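Local coordinates for uncharacterized protein (Bacteroides eggerthii, PDB 4GDZ) that is of unknown function but belongs to the DUF4251 family, folds around an antiparallel sheet and binds a magnesium ion in the crystal, at residues N52-R57 against A62-N67; V144-N149 against M155-S160. All coordinates share one frame; numbering follows the deposited sequence.

Contact 1 (N52-R57 against A62-N67); sequences NQVMFR and AFVTSN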
loop_
_atom_site.group_PDB
_atom_site.type_symbol
_atom_site.label_atom_id
_atom_site.label_comp_id
_atom_site.label_asym_id
_atom_site.label_seq_id
_atom_site.Cartn_x
_atom_site.Cartn_y
_atom_site.Cartn_z
ATOM N N ASN A 52 15.659 2.357 1.777
ATOM C CA ASN A 52 15.702 3.556 0.930
ATOM C C ASN A 52 14.391 4.313 0.906
ATOM O O ASN A 52 14.290 5.355 0.257
ATOM C CB ASN A 52 16.219 3.257 -0.486
ATOM C CG ASN A 52 15.437 2.171 -1.189
ATOM O OD1 ASN A 52 14.256 1.988 -0.948
ATOM N ND2 ASN A 52 16.101 1.452 -2.078
ATOM N N GLN A 53 13.389 3.812 1.617
ATOM C CA GLN A 53 12.215 4.604 1.837
ATOM C C GLN A 53 11.508 4.273 3.106
ATOM O O GLN A 53 11.586 3.150 3.615
ATOM C CB GLN A 53 11.232 4.520 0.649
ATOM C CG GLN A 53 10.727 3.161 0.346
ATOM C CD GLN A 53 9.623 3.116 -0.717
ATOM O OE1 GLN A 53 9.547 3.940 -1.633
ATOM N NE2 GLN A 53 8.778 2.110 -0.602
ATOM N N VAL A 54 10.775 5.275 3.576
ATOM C CA VAL A 54 9.845 5.144 4.662
ATOM C C VAL A 54 8.440 5.128 4.066
ATOM O O VAL A 54 8.128 5.843 3.086
ATOM C CB VAL A 54 10.058 6.240 5.748
ATOM C CG1 VAL A 54 9.991 7.632 5.151
ATOM C CG2 VAL A 54 9.021 6.079 6.856
HETATM N N MSE A 55 7.606 4.256 4.629
HETATM C CA MSE A 55 6.254 4.061 4.174
HETATM C C MSE A 55 5.240 4.563 5.190
HETATM O O MSE A 55 5.334 4.260 6.381
HETATM C CB MSE A 55 6.040 2.574 3.887
HETATM C CG MSE A 55 7.036 2.044 2.825
HETATM SE SE MSE A 55 7.077 0.072 2.781
HETATM C CE MSE A 55 5.112 -0.330 2.787
ATOM N N PHE A 56 4.270 5.347 4.709
ATOM C CA PHE A 56 3.243 5.949 5.566
ATOM C C PHE A 56 1.926 5.175 5.486
ATOM O O PHE A 56 1.619 4.554 4.480
ATOM C CB PHE A 56 3.040 7.449 5.200
ATOM C CG PHE A 56 4.307 8.250 5.323
ATOM C CD1 PHE A 56 4.742 8.709 6.561
ATOM C CD2 PHE A 56 5.128 8.435 4.229
ATOM C CE1 PHE A 56 5.947 9.380 6.688
ATOM C CE2 PHE A 56 6.317 9.108 4.343
ATOM C CZ PHE A 56 6.745 9.575 5.574
ATOM N N ARG A 57 1.137 5.283 6.550
ATOM C CA ARG A 57 -0.131 4.539 6.720
ATOM C C ARG A 57 -1.129 4.864 5.598
ATOM O O ARG A 57 -1.914 4.021 5.194
ATOM C CB ARG A 57 -0.759 4.929 8.077
ATOM C CG ARG A 57 -1.303 3.818 8.950
ATOM C CD ARG A 57 -1.668 4.375 10.327
ATOM N NE ARG A 57 -2.540 5.544 10.211
ATOM C CZ ARG A 57 -3.113 6.173 11.234
ATOM N NH1 ARG A 57 -2.935 5.751 12.482
ATOM N NH2 ARG A 57 -3.880 7.229 11.000
ATOM N N ALA A 62 8.269 8.300 1.385
ATOM C CA ALA A 62 9.294 9.339 1.190
ATOM C C ALA A 62 10.626 8.630 1.157
ATOM O O ALA A 62 10.804 7.606 1.845
ATOM C CB ALA A 62 9.279 10.357 2.332
ATOM N N PHE A 63 11.573 9.139 0.386
ATOM C CA PHE A 63 12.922 8.520 0.374
ATOM C C PHE A 63 13.737 8.886 1.613
ATOM O O PHE A 63 13.463 9.888 2.257
ATOM C CB PHE A 63 13.683 8.851 -0.894
ATOM C CG PHE A 63 13.786 10.327 -1.191
ATOM C CD1 PHE A 63 14.745 11.121 -0.557
ATOM C CD2 PHE A 63 12.938 10.906 -2.116
ATOM C CE1 PHE A 63 14.863 12.471 -0.867
ATOM C CE2 PHE A 63 13.052 12.257 -2.427
ATOM C CZ PHE A 63 14.003 13.031 -1.774
ATOM N N VAL A 64 14.699 8.028 1.962
ATOM C CA VAL A 64 15.544 8.190 3.151
ATOM C C VAL A 64 16.959 7.749 2.767
ATOM O O VAL A 64 17.144 7.050 1.791
ATOM C CB VAL A 64 15.096 7.377 4.391
ATOM C CG1 VAL A 64 13.679 7.745 4.831
ATOM C CG2 VAL A 64 15.281 5.862 4.179
ATOM N N THR A 65 17.941 8.180 3.546
ATOM C CA THR A 65 19.337 7.763 3.381
ATOM C C THR A 65 19.614 6.418 4.040
ATOM O O THR A 65 19.420 6.273 5.231
ATOM C CB THR A 65 20.259 8.782 4.079
ATOM O OG1 THR A 65 19.932 10.093 3.607
ATOM C CG2 THR A 65 21.734 8.472 3.835
ATOM N N SER A 66 20.142 5.474 3.276
ATOM C CA SER A 66 20.533 4.158 3.790
ATOM C C SER A 66 21.585 4.150 4.917
ATOM O O SER A 66 21.530 3.301 5.813
ATOM C CB SER A 66 21.037 3.303 2.620
ATOM O OG SER A 66 21.324 2.004 3.070
ATOM N N ASN A 67 22.536 5.096 4.889
ATOM C CA ASN A 67 23.597 5.178 5.918
ATOM C C ASN A 67 23.094 5.190 7.371
ATOM O O ASN A 67 23.761 4.685 8.285
ATOM C CB ASN A 67 24.487 6.430 5.723
ATOM C CG ASN A 67 25.601 6.502 6.780
ATOM O OD1 ASN A 67 26.406 5.564 6.902
ATOM N ND2 ASN A 67 25.617 7.570 7.588
#
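V54 and A62 face each other as an antiparallel hydrogen-bonded pair. V54 N gives its hydrogen to A62 O at 2.9 Å, and the carbonyl points almost straight at it. A62 N answers V54 O at 3.0 Å, in the carbonyl plane. The N-H and C=O of both residues are thus satisfied within the hairpin. Q53 and F63 form the next, non-hydrogen-bonded pair, where A62 O also has a weak CA-H contact from Q53 CA at 3.3 Å. Beyond it the pairing distorts. V64 N still reaches N52 O at 3.2 Å, but it stands above the carbonyl plane, with a C=O...donor angle of 115°. F63 CA-H approaches the same N52 O, so that oxygen has one N-H donor and one weaker C-H contact from the 62-67 segment.

The side chains of V54 and V64 meet at about a right angle, CG1 to CG1 at 3.7 Å. V64 CG1 lies beside its own backbone N, anti to the carbonyl carbon (chi1 -59°), which turns it to V54, while CG2 rests near Q53 N. The F56 ring presents its CE2 edge to A62, with A62 CB in the ring plane at 3.8 Å. F84 of strand 77-85 touches both valines, and the F56 ring also stacks on Y88.

Q53 NE2 turns to the other neighbouring strand and is hydrogen-bonded to S158 OG; opposite S158 the strand takes an extra residue, N52 and Q53 together forming a classic beta bulge. The arrangement is that of a beta hairpin joining strands 46-55 and 61-74 within the antiparallel DUF4251 sheet, with the bulge on its side toward strand 155-163.

Contact 2 (V144-N149 against M155-S160); sequences VTINPN and MTLSGS. With MG (magnesium ion), chain B.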
loop_
_atom_site.group_PDB
_atom_site.type_symbol
_atom_site.label_atom_id
_atom_site.label_comp_id
_atom_site.label_asym_id
_atom_site.label_seq_id
_atom_site.Cartn_x
_atom_site.Cartn_y
_atom_site.Cartn_z
ATOM N N VAL A 144 10.316 -3.768 6.383
ATOM C CA VAL A 144 10.558 -3.999 7.795
ATOM C C VAL A 144 9.714 -3.015 8.595
ATOM O O VAL A 144 9.628 -1.843 8.236
ATOM C CB VAL A 144 12.081 -3.899 8.108
ATOM C CG1 VAL A 144 12.646 -2.476 7.884
ATOM C CG2 VAL A 144 12.368 -4.312 9.529
ATOM N N THR A 145 9.111 -3.492 9.685
ATOM C CA THR A 145 8.469 -2.645 10.684
ATOM C C THR A 145 9.227 -2.735 11.974
ATOM O O THR A 145 9.536 -3.848 12.457
ATOM C CB THR A 145 6.994 -3.118 10.891
ATOM O OG1 THR A 145 6.341 -3.011 9.619
ATOM C CG2 THR A 145 6.222 -2.263 11.970
ATOM N N ILE A 146 9.527 -1.571 12.531
ATOM C CA ILE A 146 10.309 -1.407 13.738
ATOM C C ILE A 146 9.450 -0.779 14.810
ATOM O O ILE A 146 8.894 0.330 14.638
ATOM C CB ILE A 146 11.582 -0.544 13.450
ATOM C CG1 ILE A 146 12.435 -1.216 12.341
ATOM C CG2 ILE A 146 12.423 -0.316 14.721
ATOM C CD1 ILE A 146 13.160 -0.264 11.426
ATOM N N ASN A 147 9.372 -1.467 15.944
ATOM C CA ASN A 147 8.526 -1.065 17.051
ATOM C C ASN A 147 9.344 -0.908 18.327
ATOM O O ASN A 147 9.567 -1.899 19.033
ATOM C CB ASN A 147 7.390 -2.111 17.222
ATOM C CG ASN A 147 6.399 -1.754 18.318
ATOM O OD1 ASN A 147 6.472 -0.705 18.932
ATOM N ND2 ASN A 147 5.467 -2.661 18.578
ATOM N N PRO A 148 9.769 0.334 18.657
ATOM C CA PRO A 148 10.565 0.528 19.883
ATOM C C PRO A 148 9.731 0.326 21.135
ATOM O O PRO A 148 8.534 0.493 21.091
ATOM C CB PRO A 148 11.013 2.004 19.778
ATOM C CG PRO A 148 10.981 2.293 18.310
ATOM C CD PRO A 148 9.749 1.573 17.846
ATOM N N ASN A 149 10.353 -0.037 22.249
ATOM C CA ASN A 149 9.571 -0.411 23.429
ATOM C C ASN A 149 8.934 0.772 24.154
ATOM O O ASN A 149 8.035 0.563 24.956
ATOM C CB ASN A 149 10.435 -1.167 24.446
ATOM C CG ASN A 149 11.417 -0.245 25.137
ATOM O OD1 ASN A 149 12.271 0.357 24.496
ATOM N ND2 ASN A 149 11.219 -0.038 26.415
HETATM N N MSE A 155 7.553 2.326 12.896
HETATM C CA MSE A 155 8.044 2.866 11.634
HETATM C C MSE A 155 8.203 1.703 10.672
HETATM O O MSE A 155 8.663 0.628 11.063
HETATM C CB MSE A 155 9.394 3.554 11.822
HETATM C CG MSE A 155 9.317 4.860 12.588
HETATM SE SE MSE A 155 10.938 5.224 13.589
HETATM C CE MSE A 155 10.818 3.489 14.574
ATOM N N THR A 156 7.806 1.914 9.421
ATOM C CA THR A 156 7.866 0.880 8.372
ATOM C C THR A 156 8.693 1.447 7.222
ATOM O O THR A 156 8.411 2.542 6.716
ATOM C CB THR A 156 6.454 0.429 7.946
ATOM O OG1 THR A 156 5.797 -0.194 9.067
ATOM C CG2 THR A 156 6.494 -0.605 6.751
ATOM N N LEU A 157 9.712 0.691 6.828
ATOM C CA LEU A 157 10.650 1.044 5.753
ATOM C C LEU A 157 10.838 -0.122 4.807
ATOM O O LEU A 157 10.551 -1.259 5.157
ATOM C CB LEU A 157 12.011 1.416 6.341
ATOM C CG LEU A 157 11.943 2.629 7.294
ATOM C CD1 LEU A 157 11.769 2.202 8.750
ATOM C CD2 LEU A 157 13.187 3.485 7.125
ATOM N N SER A 158 11.310 0.163 3.599
ATOM C CA SER A 158 11.607 -0.879 2.644
ATOM C C SER A 158 12.929 -0.602 2.031
ATOM O O SER A 158 13.399 0.556 2.012
ATOM C CB SER A 158 10.513 -1.031 1.570
ATOM O OG SER A 158 10.425 0.092 0.714
ATOM N N GLY A 159 13.537 -1.665 1.524
ATOM C CA GLY A 159 14.831 -1.580 0.908
ATOM C C GLY A 159 15.379 -2.933 0.496
ATOM O O GLY A 159 14.608 -3.834 0.193
ATOM N N SER A 160 16.708 -3.055 0.416
ATOM C CA SER A 160 17.355 -4.287 -0.113
ATOM C C SER A 160 17.856 -5.152 1.035
ATOM O O SER A 160 18.483 -4.646 1.945
ATOM C CB SER A 160 18.517 -3.943 -1.027
ATOM O OG SER A 160 18.065 -3.248 -2.158
HETATM MG MG MG B . 6.877 1.519 19.573
#
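This is a buried antiparallel strand pairing, between T145 and T156 and their neighbours, in the middle of the sheet. Four backbone bonds join V144 to L157 and I146 to M155; I146 N to M155 O is 2.8 Å and nearly straight at 172°. Between these pairs, T145 OG1 and T156 OG1 are hydrogen-bonded at 2.9 Å; either may be the donor. Each OG1 lies beside its own backbone N (chi1 -59° in T145), which swings the two hydroxyls toward each other across the gap between the strands. Q60 of a neighbouring subunit also hydrogen-bonds T145 OG1. A valine in place of T145 would probably cost T156 OG1 this partner and leave Q60 of that subunit without its hydroxyl mate.

The other face is apolar. I146 CD1 packs on L157 CD1 at 3.9 Å. M155, a selenomethionine, has two conformers; one bends at its last torsion and brings CE near the P148 ring, a less certain contact. V80 and V82 of strand 77-85 touch I146 on this face. N147 OD1, P148 O, N151 O and N153 O bind magnesium. It is a beta hairpin whose strand end and connecting loop together supply the ligands of a magnesium ion.

Contact 2 is the more buried, with its centre about 6 Å from the centre of the chain; the centre of contact 1 lies about 11 Å from it, and that contact is only partly buried. Each is a hairpin, and they share no strand. They are joined because strands 46-55 and 155-163 are neighbours in the sheet: M55 N probably bonds to T156 O at 2.8 Å, and N52 N to S158 O at 2.9 Å. Contact 2 keeps regular pairing, adds a hydroxyl pair and ends at magnesium. Contact 1 has fewer backbone bonds, one of them with its donor well out of the carbonyl plane, and no polar side-chain bond between its segments. Both touch the same neighbouring subunit.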